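Local coordinates for T9SS C-terminal target domain-containing protein (Bacteroides cellulosilyticus, PDB 5JVK), which probably hydrolyses O-glycosidic bonds in carbohydrates as a family 39 glycoside hydrolase of a gut symbiont, at residues E143-G147 with N177-Y181; S196-C200 with P235-V240; L170-A176 with E217-N222. All blocks are in the same frame, centred on the assembly; numbering follows the deposited sequence.

Contact 1. Residues E143-G147 with N177-Y181; sequences EPAKG and NAIAY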
loop_
_atom_site.group_PDB
_atom_site.type_symbol
_atom_site.label_atom_id
_atom_site.label_comp_id
_atom_site.label_asym_id
_atom_site.label_seq_id
_atom_site.Cartn_x
_atom_site.Cartn_y
_atom_site.Cartn_z
ATOM N N GLU A 143 2.611 -21.241 18.838
ATOM C CA GLU A 143 2.501 -22.082 20.035
ATOM C C GLU A 143 1.521 -23.239 19.759
ATOM O O GLU A 143 0.349 -23.157 20.133
ATOM C CB GLU A 143 2.052 -21.216 21.227
ATOM C CG GLU A 143 2.002 -21.921 22.579
ATOM C CD GLU A 143 1.712 -20.980 23.747
ATOM O OE1 GLU A 143 1.309 -19.820 23.523
ATOM O OE2 GLU A 143 1.874 -21.405 24.909
ATOM N N PRO A 144 1.991 -24.318 19.086
ATOM C CA PRO A 144 1.098 -25.447 18.773
ATOM C C PRO A 144 0.645 -26.239 20.008
ATOM O O PRO A 144 -0.444 -26.818 19.996
ATOM C CB PRO A 144 1.944 -26.340 17.844
ATOM C CG PRO A 144 3.174 -25.563 17.520
ATOM C CD PRO A 144 3.370 -24.595 18.642
ATOM N N ALA A 145 1.490 -26.278 21.038
ATOM C CA ALA A 145 1.135 -26.827 22.347
ATOM C C ALA A 145 1.529 -25.840 23.442
ATOM O O ALA A 145 2.369 -24.963 23.226
ATOM C CB ALA A 145 1.823 -28.164 22.563
ATOM N N LYS A 146 0.925 -26.003 24.617
ATOM C CA LYS A 146 1.096 -25.070 25.734
ATOM C C LYS A 146 2.556 -24.986 26.178
ATOM O O LYS A 146 3.154 -25.998 26.544
ATOM C CB LYS A 146 0.213 -25.492 26.915
ATOM C CG LYS A 146 0.113 -24.466 28.039
ATOM C CD LYS A 146 -0.828 -24.921 29.148
ATOM C CE LYS A 146 -2.281 -24.965 28.690
ATOM N NZ LYS A 146 -3.239 -25.124 29.819
ATOM N N GLY A 147 3.128 -23.785 26.106
ATOM C CA GLY A 147 4.506 -23.537 26.538
ATOM C C GLY A 147 5.616 -23.902 25.558
ATOM O O GLY A 147 6.774 -23.565 25.803
ATOM N N ASN A 177 -5.801 -19.108 20.026
ATOM C CA ASN A 177 -5.098 -20.389 20.121
ATOM C C ASN A 177 -5.850 -21.332 21.074
ATOM O O ASN A 177 -5.409 -21.602 22.195
ATOM C CB ASN A 177 -3.649 -20.147 20.583
ATOM C CG ASN A 177 -2.773 -21.388 20.481
ATOM O OD1 ASN A 177 -3.168 -22.413 19.921
ATOM N ND2 ASN A 177 -1.565 -21.293 21.019
ATOM N N ALA A 178 -6.991 -21.832 20.606
ATOM C CA ALA A 178 -7.831 -22.750 21.387
ATOM C C ALA A 178 -7.209 -24.143 21.579
ATOM O O ALA A 178 -7.576 -24.857 22.518
ATOM C CB ALA A 178 -9.207 -22.876 20.746
ATOM N N ILE A 179 -6.284 -24.522 20.694
ATOM C CA ILE A 179 -5.581 -25.810 20.789
ATOM C C ILE A 179 -4.719 -25.859 22.060
ATOM O O ILE A 179 -4.798 -26.820 22.827
ATOM C CB ILE A 179 -4.720 -26.092 19.525
ATOM C CG1 ILE A 179 -5.620 -26.263 18.289
ATOM C CG2 ILE A 179 -3.865 -27.348 19.709
ATOM C CD1 ILE A 179 -4.895 -26.140 16.964
ATOM N N ALA A 180 -3.917 -24.819 22.278
ATOM C CA ALA A 180 -3.053 -24.729 23.459
ATOM C C ALA A 180 -3.831 -24.410 24.737
ATOM O O ALA A 180 -3.623 -25.056 25.765
ATOM C CB ALA A 180 -1.963 -23.690 23.239
ATOM N N TYR A 181 -4.717 -23.415 24.661
ATOM C CA TYR A 181 -5.473 -22.920 25.821
ATOM C C TYR A 181 -6.983 -23.041 25.573
ATOM O O TYR A 181 -7.649 -22.037 25.306
ATOM C CB TYR A 181 -5.096 -21.461 26.116
ATOM C CG TYR A 181 -3.625 -21.252 26.384
ATOM C CD1 TYR A 181 -3.123 -21.232 27.685
ATOM C CD2 TYR A 181 -2.729 -21.077 25.331
ATOM C CE1 TYR A 181 -1.767 -21.042 27.929
ATOM C CE2 TYR A 181 -1.376 -20.890 25.563
ATOM C CZ TYR A 181 -0.897 -20.873 26.861
ATOM O OH TYR A 181 0.446 -20.683 27.090
#
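Two neighbouring beta-alpha loops of the (beta/alpha)8 barrel meet here: E143-G147, just after helix 139-142, and N177-Y181, which follows strand 168-174. E143 serves both loops. Leaving helical geometry, it exposes a backbone carbonyl that accepts a hydrogen bond from the amide of N177 (ND2 to E143 O, 2.8 Å). An asparagine suits this place because its other amide atom can look inward: N177 OD1 takes a weak bond from A180 N at 3.5 Å, while N177 O accepts Y181 N at 3.1 Å, closing a helix-like turn. The E143 carboxylate is fully used: OE1 bonds to the indole nitrogen of W139, and OE2 accepts both G147 N at 2.9 Å and the phenol of Y181, whose OH donates over 2.7 Å. The chain turns through A145 and K146 to present G147 N; the positive phi of G147 (81°), which favours glycine, carries the backbone onward. The methyl of A180, small enough for the crevice, faces the backbone of E143 and A145. K146 forms a salt bridge with E195, and its aliphatic part runs along the second loop: K146 CG lies 3.9 Å from Y181 CE1, and K146 CE lies 3.2 Å from A180 O.

Contact 2. Residues S196-C200 with P235-V240; sequences SRLGC and PLLKVV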
loop_
_atom_site.group_PDB
_atom_site.type_symbol
_atom_site.label_atom_id
_atom_site.label_comp_id
_atom_site.label_asym_id
_atom_site.label_seq_id
_atom_site.Cartn_x
_atom_site.Cartn_y
_atom_site.Cartn_z
ATOM N N SER A 196 -4.505 -17.346 29.643
ATOM C CA SER A 196 -4.437 -17.132 28.191
ATOM C C SER A 196 -3.791 -15.801 27.801
ATOM O O SER A 196 -3.128 -15.718 26.764
ATOM C CB SER A 196 -5.830 -17.238 27.568
ATOM O OG SER A 196 -6.709 -16.269 28.107
ATOM N N ARG A 197 -3.997 -14.766 28.616
ATOM C CA ARG A 197 -3.282 -13.495 28.450
ATOM C C ARG A 197 -1.775 -13.672 28.601
ATOM O O ARG A 197 -0.999 -13.104 27.829
ATOM C CB ARG A 197 -3.760 -12.459 29.464
ATOM C CG ARG A 197 -5.164 -11.944 29.213
ATOM C CD ARG A 197 -5.678 -11.168 30.411
ATOM N NE ARG A 197 -7.129 -11.014 30.378
ATOM C CZ ARG A 197 -7.865 -10.522 31.374
ATOM N NH1 ARG A 197 -7.304 -10.113 32.513
ATOM N NH2 ARG A 197 -9.184 -10.435 31.231
ATOM N N LEU A 198 -1.376 -14.454 29.603
ATOM C CA LEU A 198 0.033 -14.774 29.837
ATOM C C LEU A 198 0.608 -15.597 28.681
ATOM O O LEU A 198 1.724 -15.339 28.226
ATOM C CB LEU A 198 0.203 -15.537 31.158
ATOM C CG LEU A 198 1.621 -15.563 31.743
ATOM C CD1 LEU A 198 1.930 -14.251 32.453
ATOM C CD2 LEU A 198 1.799 -16.738 32.695
ATOM N N GLY A 199 -0.161 -16.581 28.216
ATOM C CA GLY A 199 0.229 -17.420 27.085
ATOM C C GLY A 199 0.420 -16.646 25.796
ATOM O O GLY A 199 1.350 -16.922 25.039
ATOM N N CYS A 200 -0.469 -15.682 25.553
ATOM C CA CYS A 200 -0.377 -14.778 24.400
ATOM C C CYS A 200 0.862 -13.891 24.493
ATOM O O CYS A 200 1.587 -13.729 23.508
ATOM C CB CYS A 200 -1.633 -13.901 24.309
ATOM S SG CYS A 200 -1.795 -12.926 22.792
ATOM N N PRO A 235 -6.697 -5.219 29.461
ATOM C CA PRO A 235 -6.121 -6.278 30.298
ATOM C C PRO A 235 -5.072 -7.142 29.599
ATOM O O PRO A 235 -4.006 -7.379 30.167
ATOM C CB PRO A 235 -7.340 -7.119 30.676
ATOM C CG PRO A 235 -8.438 -6.124 30.759
ATOM C CD PRO A 235 -8.146 -5.082 29.711
ATOM N N LEU A 236 -5.377 -7.601 28.386
ATOM C CA LEU A 236 -4.422 -8.368 27.580
ATOM C C LEU A 236 -3.171 -7.535 27.296
ATOM O O LEU A 236 -2.051 -8.026 27.425
ATOM C CB LEU A 236 -5.079 -8.834 26.270
ATOM C CG LEU A 236 -4.307 -9.680 25.239
ATOM C CD1 LEU A 236 -3.349 -8.850 24.406
ATOM C CD2 LEU A 236 -3.554 -10.837 25.877
ATOM N N LEU A 237 -3.378 -6.276 26.925
ATOM C CA LEU A 237 -2.293 -5.348 26.598
ATOM C C LEU A 237 -1.367 -5.056 27.789
ATOM O O LEU A 237 -0.153 -4.926 27.610
ATOM C CB LEU A 237 -2.888 -4.042 26.056
ATOM C CG LEU A 237 -1.978 -2.960 25.474
ATOM C CD1 LEU A 237 -1.174 -3.495 24.295
ATOM C CD2 LEU A 237 -2.813 -1.741 25.080
ATOM N N LYS A 238 -1.943 -4.959 28.992
ATOM C CA LYS A 238 -1.165 -4.721 30.227
ATOM C C LYS A 238 -0.199 -5.857 30.586
ATOM O O LYS A 238 0.795 -5.620 31.270
ATOM C CB LYS A 238 -2.094 -4.433 31.417
ATOM C CG LYS A 238 -2.621 -3.008 31.447
ATOM C CD LYS A 238 -3.639 -2.791 32.554
ATOM C CE LYS A 238 -3.928 -1.309 32.744
ATOM N NZ LYS A 238 -5.108 -1.054 33.613
ATOM N N VAL A 239 -0.505 -7.076 30.139
ATOM C CA VAL A 239 0.387 -8.229 30.297
ATOM C C VAL A 239 1.386 -8.297 29.133
ATOM O O VAL A 239 2.581 -8.479 29.360
ATOM C CB VAL A 239 -0.406 -9.560 30.399
ATOM C CG1 VAL A 239 0.533 -10.753 30.563
ATOM C CG2 VAL A 239 -1.403 -9.501 31.552
ATOM N N VAL A 240 0.892 -8.143 27.901
ATOM C CA VAL A 240 1.723 -8.277 26.688
ATOM C C VAL A 240 2.828 -7.217 26.579
ATOM O O VAL A 240 3.960 -7.548 26.226
ATOM C CB VAL A 240 0.855 -8.281 25.396
ATOM C CG1 VAL A 240 1.706 -8.170 24.131
ATOM C CG2 VAL A 240 0.010 -9.545 25.334
#
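This is helix-helix packing in the outer layer of the (beta/alpha)8 barrel, between helix 194-211 and helix 229-247, which cover successive strands of the barrel. The two short segments run in broadly the same direction, with axes 8.7 Å apart at closest approach and crossing at -46°. The union is apolar in character, formed by van der Waals contact, and the backbones come closest at R197 and L236, whose CA atoms are 5.3 Å apart. L236, with its CB bond directed sideways, reaches over with one methyl: CD2 lies 3.7 Å from R197 CA and 3.9 Å from C200 CB. The L236 side chain also touches P191 and, through CD1, L220 on the barrel strand, so a long branched leucine fills the space between both helices and the strand below. C200, pointing toward the second helix, offers a compact side chain that leaves room for the CD2 methyl. V240 is also buried, against A201, L204 and L220. Nearer solvent, V239 faces the first helix, where its CG1 lies 3.9 Å from R197 O and 4.1 Å from L198 CA; L198, exposed and with its CB bond turned away, still brings CD1 to 4.2 Å from V239 CG1. P235 cannot donate a backbone hydrogen bond, and the helix is kinked there. The long R197 side chain, near a bound sulfate that probably came from the crystallisation liquor, reaches toward this proline, and P235 CB sits beneath one face of the guanidinium, 3.5 Å from R197 NH1.

Contact 3. Residues L170-A176 with E217-N222; sequences LIVFGYA and EWELWN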
loop_
_atom_site.group_PDB
_atom_site.type_symbol
_atom_site.label_atom_id
_atom_site.label_comp_id
_atom_site.label_asym_id
_atom_site.label_seq_id
_atom_site.Cartn_x
_atom_site.Cartn_y
_atom_site.Cartn_z
ATOM N N LEU A 170 6.327 -5.353 9.019
ATOM C CA LEU A 170 5.459 -5.172 10.183
ATOM C C LEU A 170 4.611 -6.433 10.308
ATOM O O LEU A 170 4.065 -6.902 9.313
ATOM C CB LEU A 170 4.575 -3.941 9.986
ATOM C CG LEU A 170 3.620 -3.510 11.113
ATOM C CD1 LEU A 170 3.450 -1.996 11.125
ATOM C CD2 LEU A 170 2.253 -4.182 11.017
ATOM N N ILE A 171 4.500 -6.981 11.519
ATOM C CA ILE A 171 3.830 -8.272 11.732
ATOM C C ILE A 171 2.631 -8.112 12.662
ATOM O O ILE A 171 2.775 -7.629 13.787
ATOM C CB ILE A 171 4.801 -9.329 12.317
ATOM C CG1 ILE A 171 6.034 -9.504 11.415
ATOM C CG2 ILE A 171 4.099 -10.670 12.536
ATOM C CD1 ILE A 171 5.767 -10.121 10.053
ATOM N N VAL A 172 1.456 -8.531 12.185
ATOM C CA VAL A 172 0.238 -8.528 13.001
ATOM C C VAL A 172 0.042 -9.912 13.634
ATOM O O VAL A 172 -0.176 -10.908 12.942
ATOM C CB VAL A 172 -1.019 -8.007 12.233
ATOM C CG1 VAL A 172 -1.430 -8.901 11.066
ATOM C CG2 VAL A 172 -2.191 -7.816 13.190
ATOM N N PHE A 173 0.150 -9.950 14.962
ATOM C CA PHE A 173 0.111 -11.183 15.748
ATOM C C PHE A 173 -1.263 -11.362 16.377
ATOM O O PHE A 173 -1.748 -10.453 17.049
ATOM C CB PHE A 173 1.167 -11.114 16.862
ATOM C CG PHE A 173 1.213 -12.336 17.737
ATOM C CD1 PHE A 173 1.990 -13.420 17.377
ATOM C CD2 PHE A 173 0.490 -12.398 18.925
ATOM C CE1 PHE A 173 2.047 -14.557 18.169
ATOM C CE2 PHE A 173 0.540 -13.529 19.727
ATOM C CZ PHE A 173 1.321 -14.613 19.349
ATOM N N GLY A 174 -1.879 -12.528 16.192
ATOM C CA GLY A 174 -3.125 -12.822 16.894
ATOM C C GLY A 174 -3.911 -14.020 16.405
ATOM O O GLY A 174 -3.335 -15.009 15.958
ATOM N N TYR A 175 -5.236 -13.890 16.480
ATOM C CA TYR A 175 -6.207 -14.989 16.371
ATOM C C TYR A 175 -6.066 -16.032 17.495
ATOM O O TYR A 175 -4.967 -16.303 17.980
ATOM C CB TYR A 175 -6.199 -15.630 14.976
ATOM C CG TYR A 175 -6.438 -14.633 13.853
ATOM C CD1 TYR A 175 -7.563 -13.799 13.856
ATOM C CD2 TYR A 175 -5.546 -14.521 12.782
ATOM C CE1 TYR A 175 -7.787 -12.885 12.834
ATOM C CE2 TYR A 175 -5.763 -13.611 11.754
ATOM C CZ TYR A 175 -6.883 -12.795 11.782
ATOM O OH TYR A 175 -7.097 -11.892 10.765
ATOM N N ALA A 176 -7.201 -16.598 17.905
ATOM C CA ALA A 176 -7.280 -17.411 19.124
ATOM C C ALA A 176 -6.572 -18.760 18.995
ATOM O O ALA A 176 -6.716 -19.452 17.985
ATOM C CB ALA A 176 -8.734 -17.618 19.525
ATOM N N GLU A 217 8.359 -3.586 14.225
ATOM C CA GLU A 217 6.947 -3.198 14.343
ATOM C C GLU A 217 6.068 -4.435 14.519
ATOM O O GLU A 217 5.988 -5.276 13.618
ATOM C CB GLU A 217 6.488 -2.416 13.105
ATOM C CG GLU A 217 7.075 -1.016 12.977
ATOM C CD GLU A 217 8.485 -1.000 12.410
ATOM O OE1 GLU A 217 8.715 -1.615 11.348
ATOM O OE2 GLU A 217 9.367 -0.370 13.028
ATOM N N TRP A 218 5.414 -4.530 15.678
ATOM C CA TRP A 218 4.542 -5.652 16.021
ATOM C C TRP A 218 3.160 -5.131 16.387
ATOM O O TRP A 218 3.031 -4.281 17.271
ATOM C CB TRP A 218 5.126 -6.437 17.195
ATOM C CG TRP A 218 6.404 -7.153 16.874
ATOM C CD1 TRP A 218 7.673 -6.672 17.026
ATOM C CD2 TRP A 218 6.537 -8.482 16.354
ATOM N NE1 TRP A 218 8.589 -7.619 16.631
ATOM C CE2 TRP A 218 7.920 -8.741 16.215
ATOM C CE3 TRP A 218 5.621 -9.482 15.994
ATOM C CZ2 TRP A 218 8.413 -9.961 15.726
ATOM C CZ3 TRP A 218 6.112 -10.699 15.507
ATOM C CH2 TRP A 218 7.496 -10.924 15.380
ATOM N N GLU A 219 2.135 -5.652 15.709
ATOM C CA GLU A 219 0.752 -5.207 15.880
ATOM C C GLU A 219 -0.032 -6.294 16.603
ATOM O O GLU A 219 -0.099 -7.425 16.133
ATOM C CB GLU A 219 0.127 -4.906 14.514
ATOM C CG GLU A 219 -1.246 -4.246 14.556
ATOM C CD GLU A 219 -1.808 -3.950 13.172
ATOM O OE1 GLU A 219 -1.339 -4.551 12.181
ATOM O OE2 GLU A 219 -2.731 -3.116 13.068
ATOM N N LEU A 220 -0.618 -5.950 17.747
ATOM C CA LEU A 220 -1.337 -6.924 18.568
ATOM C C LEU A 220 -2.780 -7.068 18.076
ATOM O O LEU A 220 -3.622 -6.203 18.320
ATOM C CB LEU A 220 -1.264 -6.527 20.053
ATOM C CG LEU A 220 -1.709 -7.520 21.144
ATOM C CD1 LEU A 220 -3.211 -7.785 21.114
ATOM C CD2 LEU A 220 -0.939 -8.834 21.054
ATOM N N TRP A 221 -3.035 -8.165 17.365
ATOM C CA TRP A 221 -4.370 -8.599 16.923
ATOM C C TRP A 221 -4.884 -7.791 15.728
ATOM O O TRP A 221 -4.697 -6.580 15.662
ATOM C CB TRP A 221 -5.393 -8.578 18.079
ATOM C CG TRP A 221 -6.270 -9.789 18.117
ATOM C CD1 TRP A 221 -7.458 -9.964 17.474
ATOM C CD2 TRP A 221 -6.013 -11.004 18.827
ATOM N NE1 TRP A 221 -7.965 -11.214 17.744
ATOM C CE2 TRP A 221 -7.099 -11.873 18.576
ATOM C CE3 TRP A 221 -4.971 -11.444 19.657
ATOM C CZ2 TRP A 221 -7.174 -13.160 19.119
ATOM C CZ3 TRP A 221 -5.045 -12.725 20.201
ATOM C CH2 TRP A 221 -6.141 -13.568 19.927
ATOM N N ASN A 222 -5.525 -8.481 14.784
ATOM C CA ASN A 222 -6.121 -7.849 13.609
ATOM C C ASN A 222 -7.630 -7.684 13.795
ATOM O O ASN A 222 -8.361 -8.673 13.874
ATOM C CB ASN A 222 -5.852 -8.678 12.355
ATOM C CG ASN A 222 -6.410 -8.029 11.105
ATOM O OD1 ASN A 222 -5.876 -7.036 10.619
ATOM N ND2 ASN A 222 -7.499 -8.576 10.591
#
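L170 begins the pairing with its side chain against E217, CD1 lying 3.7 Å from E217 CB on the face that also carries V172 and E219. At I171 the parallel ladder is regular: I171 N bonds to E217 O at 3.1 Å and I171 O receives E219 N at 2.8 Å, while I171 CG2 rests 3.6 Å from W218 CZ3 on the opposite face. V172 packs its CB 3.5 Å from E219 OE1. That carboxylate, buried inside the (beta/alpha)8 barrel, is paired with R134 and hydrogen-bonded to S286 and T339. F173 continues the ladder through F173 N to E219 O (2.8 Å) and F173 O to W221 N (2.6 Å); its ring points into the helix layer. At G174 a side chain would clash with W221; instead its CA makes a CH-pi contact 3.9 Å from the centroid of the six-membered ring. Y175 swings its phenol round to bound glycerol, and a weak hydrogen bond runs from N222 ND2 to Y175 OH, 3.3 Å. N222, held also by R134, lies just past the C-terminal end of strand 217-220, where clan GH-A hydrolases carry their Asn-Glu pair. A176, in the loop beyond, has its N 3.6 Å from W221 CZ2.

How the contacts relate
The three contacts share one sector of the barrel. Along the chain come 143-147, 170-176, 177-181, 196-200, 217-222 and 235-240, so contact 1 closes before contact 2 opens, while contact 3 alternates with both. Strand 168-174 runs into the loop of contact 1, then helix 194-211 and strand 217-220 complete a beta-alpha-beta crossover. Centres lie about 14 Å apart for contacts 1 and 2, about 17 Å for contacts 1 and 3, and about 13 Å for contacts 2 and 3. G199 lets Y181 OH come within 3.3 Å of its CA; C200 SG reaches F173 CE2 at 3.9 Å. Loop, helix layer and strands thus pack continuously up to the probable active-site end.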